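Local coordinates for probable sulfate-binding lipoprotein SubI (Mycobacterium tuberculosis, PDB 6DDN) that probably binds sulfate outside the cytoplasmic membrane and hands it on for uptake, as a solute-binding lipoprotein of the sulfate-binding protein family, at residues A[170-173]-A[177-180]. Sequence-based numbering, arbitrary orientation.
Sequences PSPL and SAKW. With SO4 (sulfate ion), chain C.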
loop_
_atom_site.group_PDB
_atom_site.type_symbol
_atom_site.label_atom_id
_atom_site.label_comp_id
_atom_site.label_asym_id
_atom_site.label_seq_id
_atom_site.Cartn_x
_atom_site.Cartn_y
_atom_site.Cartn_z
ATOM N N PRO A 170 8.350 -2.168 8.386
ATOM C CA PRO A 170 7.751 -3.374 8.976
ATOM C C PRO A 170 8.372 -4.674 8.485
ATOM O O PRO A 170 9.358 -4.671 7.741
ATOM C CB PRO A 170 6.278 -3.269 8.561
ATOM C CG PRO A 170 6.296 -2.445 7.330
ATOM C CD PRO A 170 7.406 -1.453 7.514
ATOM N N SER A 171 7.789 -5.796 8.908
ATOM C CA SER A 171 8.263 -7.146 8.620
ATOM C C SER A 171 7.602 -7.679 7.354
ATOM O O SER A 171 6.377 -7.577 7.214
ATOM C CB SER A 171 7.961 -8.079 9.784
ATOM O OG SER A 171 8.580 -9.340 9.601
ATOM N N PRO A 172 8.366 -8.250 6.417
ATOM C CA PRO A 172 7.753 -8.780 5.188
ATOM C C PRO A 172 6.936 -10.038 5.411
ATOM O O PRO A 172 6.278 -10.504 4.471
ATOM C CB PRO A 172 8.962 -9.058 4.278
ATOM C CG PRO A 172 10.149 -8.435 4.970
ATOM C CD PRO A 172 9.823 -8.439 6.424
ATOM N N LEU A 173 6.959 -10.605 6.617
ATOM C CA LEU A 173 6.172 -11.802 6.885
ATOM C C LEU A 173 4.695 -11.465 7.019
ATOM O O LEU A 173 3.831 -12.248 6.608
ATOM C CB LEU A 173 6.677 -12.487 8.152
ATOM C CG LEU A 173 8.080 -13.092 8.130
ATOM C CD1 LEU A 173 8.149 -14.275 9.080
ATOM C CD2 LEU A 173 8.475 -13.509 6.724
ATOM N N SER A 177 3.495 -3.516 3.118
ATOM C CA SER A 177 4.285 -2.292 3.206
ATOM C C SER A 177 5.773 -2.606 3.281
ATOM O O SER A 177 6.591 -1.939 2.637
ATOM C CB SER A 177 3.843 -1.480 4.426
ATOM O OG SER A 177 4.751 -0.433 4.719
ATOM N N ALA A 178 6.139 -3.633 4.051
ATOM C CA ALA A 178 7.536 -4.042 4.134
ATOM C C ALA A 178 8.080 -4.487 2.783
ATOM O O ALA A 178 9.289 -4.394 2.542
ATOM C CB ALA A 178 7.688 -5.165 5.152
ATOM N N LYS A 179 7.212 -4.972 1.895
ATOM C CA LYS A 179 7.675 -5.446 0.596
ATOM C C LYS A 179 7.891 -4.293 -0.377
ATOM O O LYS A 179 8.900 -4.265 -1.090
ATOM C CB LYS A 179 6.685 -6.463 0.029
ATOM C CG LYS A 179 6.640 -7.764 0.818
ATOM C CD LYS A 179 5.325 -8.491 0.617
ATOM C CE LYS A 179 5.294 -9.799 1.391
ATOM N NZ LYS A 179 3.954 -10.446 1.313
ATOM N N TRP A 180 6.958 -3.337 -0.428
ATOM C CA TRP A 180 7.217 -2.113 -1.178
ATOM C C TRP A 180 8.478 -1.426 -0.671
ATOM O O TRP A 180 9.318 -0.985 -1.464
ATOM C CB TRP A 180 6.029 -1.152 -1.075
ATOM C CG TRP A 180 4.711 -1.688 -1.556
ATOM C CD1 TRP A 180 3.587 -1.881 -0.805
ATOM C CD2 TRP A 180 4.367 -2.068 -2.897
ATOM N NE1 TRP A 180 2.571 -2.370 -1.590
ATOM C CE2 TRP A 180 3.022 -2.493 -2.877
ATOM C CE3 TRP A 180 5.065 -2.097 -4.108
ATOM C CZ2 TRP A 180 2.363 -2.941 -4.022
ATOM C CZ3 TRP A 180 4.407 -2.544 -5.244
ATOM C CH2 TRP A 180 3.071 -2.960 -5.192
HETATM S S SO4 C . 0.493 -3.203 5.482
HETATM O O1 SO4 C . -0.795 -3.801 5.820
HETATM O O2 SO4 C . 0.307 -1.780 5.210
HETATM O O3 SO4 C . 1.424 -3.364 6.594
HETATM O O4 SO4 C . 1.036 -3.864 4.300
#
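The CA atoms of Pro172 and Ala178 are the nearest pair across the segments, 4.9 Å apart. Residues 170-173 form an irregular loop after strand 167-168. Residues 177-180 are the first turn of helix 177-190, and only three residues link the two segments. The contact is one of van der Waals packing. Ala178 sits at its centre. Ala178 CB points into the bend of the loop and reaches the backbone at Pro170 O (3.1 Å) and Ser171 C. The two proline rings flank this methyl group, with Pro170 CG at 3.8 Å and Pro172 CG at 4.1 Å from Ala178 CB. With chi1 at 168°, Ser177 OG swings away from its own N and lies against the ring of Pro170, 3.6 Å from Pro170 CG. The Lys179 side chain is extended beyond CG and runs alongside Pro172. Lys179 CE comes within 3.3 Å of Pro172 O, while NZ lies farther from that oxygen.

Ser177 N donates a hydrogen bond to sulfate O4 at 2.8 Å, with an N-H...O angle of 155°. Ser175 OG, Gly218 N, Tyr236 OH and Ala60 N also hydrogen-bond the sulfate. Ser175 OG is also hydrogen-bonded to Ala178 N, which ties the linker to the helix start. Backbone N-H groups at the starts of helices 177-190 and 218-227, with hydroxyls, hold the anion, an arrangement consistent with the sulfate site of periplasmic sulfate-binding proteins.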